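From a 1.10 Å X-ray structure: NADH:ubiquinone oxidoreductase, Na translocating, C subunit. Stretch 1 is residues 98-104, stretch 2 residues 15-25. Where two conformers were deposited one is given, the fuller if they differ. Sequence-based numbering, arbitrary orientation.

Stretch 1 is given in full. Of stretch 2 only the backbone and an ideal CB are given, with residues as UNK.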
# COMPACT_ATOMS: atom_id res chain seq x y z
N LEU A 98 7.51 7.81 4.72
CA LEU A 98 6.95 7.23 3.52
C LEU A 98 5.66 6.53 3.91
O LEU A 98 5.48 6.13 5.06
CB LEU A 98 7.87 6.18 2.89
CG LEU A 98 9.31 6.57 2.63
CD1 LEU A 98 10.08 5.38 2.03
CD2 LEU A 98 9.43 7.83 1.76
N TRP A 99 4.77 6.35 2.94
CA TRP A 99 3.59 5.52 3.15
C TRP A 99 3.13 5.03 1.78
O TRP A 99 3.75 5.30 0.76
CB TRP A 99 2.48 6.26 3.90
CG TRP A 99 1.91 7.49 3.26
CD1 TRP A 99 0.77 7.57 2.53
CD2 TRP A 99 2.42 8.82 3.34
NE1 TRP A 99 0.54 8.86 2.15
CE2 TRP A 99 1.54 9.65 2.63
CE3 TRP A 99 3.54 9.40 3.96
CZ2 TRP A 99 1.75 11.03 2.50
CZ3 TRP A 99 3.74 10.76 3.83
CH2 TRP A 99 2.86 11.56 3.10
N GLY A 100 2.03 4.28 1.74
CA GLY A 100 1.53 3.78 0.49
C GLY A 100 0.49 2.71 0.70
O GLY A 100 0.05 2.46 1.83
N TYR A 101 0.09 2.11 -0.40
CA TYR A 101 -0.87 1.01 -0.41
C TYR A 101 -0.43 -0.01 -1.44
O TYR A 101 0.12 0.36 -2.49
CB TYR A 101 -2.29 1.51 -0.76
CG TYR A 101 -2.78 2.49 0.26
CD1 TYR A 101 -3.40 2.07 1.43
CD2 TYR A 101 -2.51 3.85 0.11
CE1 TYR A 101 -3.77 2.98 2.41
CE2 TYR A 101 -2.89 4.77 1.08
CZ TYR A 101 -3.50 4.32 2.24
OH TYR A 101 -3.85 5.20 3.24
N ILE A 102 -0.69 -1.28 -1.16
CA ILE A 102 -0.38 -2.32 -2.12
C ILE A 102 -1.54 -3.31 -2.11
O ILE A 102 -2.08 -3.63 -1.05
CB ILE A 102 0.99 -2.96 -1.82
CG1 ILE A 102 1.46 -3.85 -2.97
CG2 ILE A 102 0.97 -3.72 -0.53
CD1 ILE A 102 2.92 -4.21 -2.83
N SER A 103 -1.94 -3.74 -3.30
CA SER A 103 -3.05 -4.67 -3.42
C SER A 103 -2.56 -6.00 -3.96
O SER A 103 -1.62 -6.06 -4.76
CB SER A 103 -4.17 -4.11 -4.32
OG SER A 103 -3.76 -4.04 -5.67
N VAL A 104 -3.24 -7.07 -3.54
CA VAL A 104 -2.99 -8.39 -4.05
C VAL A 104 -4.27 -9.00 -4.62
O VAL A 104 -5.39 -8.63 -4.25
CB VAL A 104 -2.37 -9.34 -2.98
CG1 VAL A 104 -0.97 -8.88 -2.57
CG2 VAL A 104 -3.26 -9.49 -1.74
N UNK A 15 -7.96 12.52 -1.13
CA UNK A 15 -6.58 12.20 -1.46
C UNK A 15 -6.29 10.75 -1.06
O UNK A 15 -5.74 9.98 -1.85
CB UNK A 15 -5.62 13.16 -0.76
N UNK A 16 -6.67 10.35 0.16
CA UNK A 16 -6.48 8.97 0.59
C UNK A 16 -7.24 8.00 -0.32
O UNK A 16 -6.70 6.94 -0.68
CB UNK A 16 -6.93 8.80 2.04
N UNK A 17 -8.49 8.32 -0.66
CA UNK A 17 -9.26 7.49 -1.59
C UNK A 17 -8.53 7.34 -2.91
O UNK A 17 -8.47 6.24 -3.46
CB UNK A 17 -10.65 8.09 -1.82
N UNK A 18 -7.98 8.44 -3.43
CA UNK A 18 -7.21 8.39 -4.68
C UNK A 18 -6.01 7.45 -4.58
O UNK A 18 -5.72 6.72 -5.52
CB UNK A 18 -6.73 9.79 -5.06
N UNK A 19 -5.30 7.50 -3.45
CA UNK A 19 -4.13 6.64 -3.23
C UNK A 19 -4.53 5.16 -3.24
O UNK A 19 -3.89 4.32 -3.87
CB UNK A 19 -3.45 6.99 -1.90
N UNK A 20 -5.58 4.84 -2.49
CA UNK A 20 -6.10 3.48 -2.43
C UNK A 20 -6.53 3.03 -3.83
O UNK A 20 -6.20 1.92 -4.26
CB UNK A 20 -7.27 3.39 -1.45
N UNK A 21 -7.26 3.89 -4.53
CA UNK A 21 -7.67 3.55 -5.89
C UNK A 21 -6.47 3.33 -6.83
O UNK A 21 -6.49 2.39 -7.64
CB UNK A 21 -8.57 4.66 -6.45
N UNK A 22 -5.44 4.16 -6.72
CA UNK A 22 -4.27 3.96 -7.57
C UNK A 22 -3.63 2.59 -7.33
O UNK A 22 -3.09 2.00 -8.26
CB UNK A 22 -3.24 5.07 -7.32
N UNK A 23 -3.71 2.09 -6.10
CA UNK A 23 -3.15 0.76 -5.81
C UNK A 23 -3.92 -0.38 -6.46
O UNK A 23 -3.40 -1.49 -6.53
CB UNK A 23 -3.11 0.53 -4.30
N UNK A 24 -5.16 -0.10 -6.93
CA UNK A 24 -5.93 -1.05 -7.73
C UNK A 24 -6.10 -0.53 -9.17
O UNK A 24 -7.06 -0.89 -9.86
CB UNK A 24 -7.30 -1.30 -7.09
N UNK A 25 -5.16 0.30 -9.61
CA UNK A 25 -5.07 0.71 -11.01
C UNK A 25 -6.24 1.55 -11.49
O UNK A 25 -6.66 1.47 -12.65
CB UNK A 25 -4.95 -0.53 -11.90

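Most of stretch 2 is a helix lying beside strand 98-104, the two axes 7.5 Å apart at closest and 37° from parallel, so positions spaced three or four apart should meet the strand in turn.

Position 15 has helical angles (-61/-47) and a sideways CB with nothing of stretch 1 within 5.5 Å; many residues would suit. It is Asp15, whose OD1 accepts a hydrogen bond from the side chain at 19.

At position 16 the CB, also sideways, lies 4.9 Å from Tyr101 OH. A long, flexible chain could pass the hydroxyl. Lys16 extends with all four chi angles t, and its CE comes 3.3 Å from Tyr101 OH; its NZ is bonded elsewhere in the structure.

Positions 17 and 18 have no stretch 1 atom within 5.5 Å of CB, the first pointing away, so the strand sets no preference. They are Arg17 and Gln18.

Position 19 points toward the strand, its CB 3.8 Å from Tyr101 CE2, with the indole NE1 of Trp99 a donor farther out. A medium-length side chain carrying an acceptor, Gln or Glu, suits best; Met would fill space but leave NE1 unanswered. Gln19 (m, t, chi3 49°) accepts a weak hydrogen bond from Trp99 NE1 to its OE1, 3.1 Å at 132°. Gln19 OE1 also sits at the Tyr101 ring edge, 3.5 Å from Tyr101 CE2, and takes a bond from a water that binds Tyr101 OH as well. Gln19 NE2 donates to Asp15 OD1 (3.1 Å, 159°), and this bond, with the contacts at OE1, helps fix the orientation of the amide.

At position 20 the CB is sideways, 4.9 Å from Tyr101 CG, and the ring offers a face. Aliphatic residues such as Val, Leu, Ile or Met are plausible. Ile20 lays CG1 over that face, 3.7 Å from the ring centroid and 8° off its normal, a CH-pi contact.

Positions 21 and 22 have no stretch 1 atom near CB, so the strand does not restrict the choice; Leu21 and Arg22 make no contact with it.

Position 23 points toward the strand at close quarters: its CB is 3.7 Å from Tyr101 O. Little room favours Ala, Ser or perhaps Gly. Ser23 (p) turns OG back to Ile20 O (2.7 Å), while Ser23 O accepts from Ser103 OG at 2.7 Å.

At position 24 (-113/26) the sideways CB is 4.7 Å from Ser103 OG; several apolar residues would do. Ile24 brings CG2 3.6 Å from Ser103 OG.

Position 25 has positive phi (66/38), favouring Gly, Asn or Asp. It is Asn25.

Stretch 2, residues 15-25: DKRQQILRSIN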
# COMPACT_ATOMS: atom_id res chain seq x y z
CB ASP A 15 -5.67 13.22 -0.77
CG ASP A 15 -4.19 13.07 -1.09
OD1 ASP A 15 -3.79 12.24 -1.92
OD2 ASP A 15 -3.40 13.86 -0.52
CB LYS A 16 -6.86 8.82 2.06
CG LYS A 16 -6.73 7.40 2.58
CD LYS A 16 -6.83 7.33 4.09
CE LYS A 16 -6.71 5.92 4.63
NZ LYS A 16 -6.51 5.92 6.12
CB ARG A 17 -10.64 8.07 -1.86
CG ARG A 17 -11.59 8.06 -0.67
CD ARG A 17 -12.98 8.52 -1.08
NE ARG A 17 -13.88 8.54 0.08
CZ ARG A 17 -14.22 9.63 0.78
NH1 ARG A 17 -13.80 10.84 0.45
NH2 ARG A 17 -15.02 9.51 1.83
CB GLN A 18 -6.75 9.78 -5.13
CG GLN A 18 -7.82 10.68 -5.64
CD GLN A 18 -7.26 12.07 -5.89
OE1 GLN A 18 -6.91 12.78 -4.96
NE2 GLN A 18 -7.13 12.43 -7.14
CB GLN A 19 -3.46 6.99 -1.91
CG GLN A 19 -2.82 8.36 -1.89
CD GLN A 19 -2.44 8.77 -0.48
OE1 GLN A 19 -1.81 8.01 0.26
NE2 GLN A 19 -2.82 9.98 -0.10
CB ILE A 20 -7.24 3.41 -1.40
CG1 ILE A 20 -6.66 3.57 0.01
CG2 ILE A 20 -7.99 2.08 -1.52
CD1 ILE A 20 -7.70 3.74 1.11
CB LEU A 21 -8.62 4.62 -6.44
CG LEU A 21 -10.02 4.60 -5.82
CD1 LEU A 21 -10.76 5.88 -6.18
CD2 LEU A 21 -10.80 3.36 -6.25
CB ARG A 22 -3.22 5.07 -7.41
CG ARG A 22 -3.67 6.40 -8.00
CD ARG A 22 -2.51 7.38 -8.12
NE ARG A 22 -1.94 7.79 -6.84
CZ ARG A 22 -2.28 8.87 -6.14
NH1 ARG A 22 -3.26 9.68 -6.53
NH2 ARG A 22 -1.64 9.11 -5.01
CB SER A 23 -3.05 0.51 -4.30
OG SER A 23 -4.26 0.10 -3.71
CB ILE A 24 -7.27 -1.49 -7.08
CG1 ILE A 24 -8.18 -0.28 -6.77
CG2 ILE A 24 -6.95 -2.33 -5.84
CD1 ILE A 24 -9.62 -0.68 -6.43
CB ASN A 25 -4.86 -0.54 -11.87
CG ASN A 25 -3.68 -1.33 -11.36
OD1 ASN A 25 -2.63 -0.77 -11.14
ND2 ASN A 25 -3.88 -2.62 -11.09
O HOH W 1 -2.87 7.69 2.88
O HOH W 2 -1.93 11.06 2.41
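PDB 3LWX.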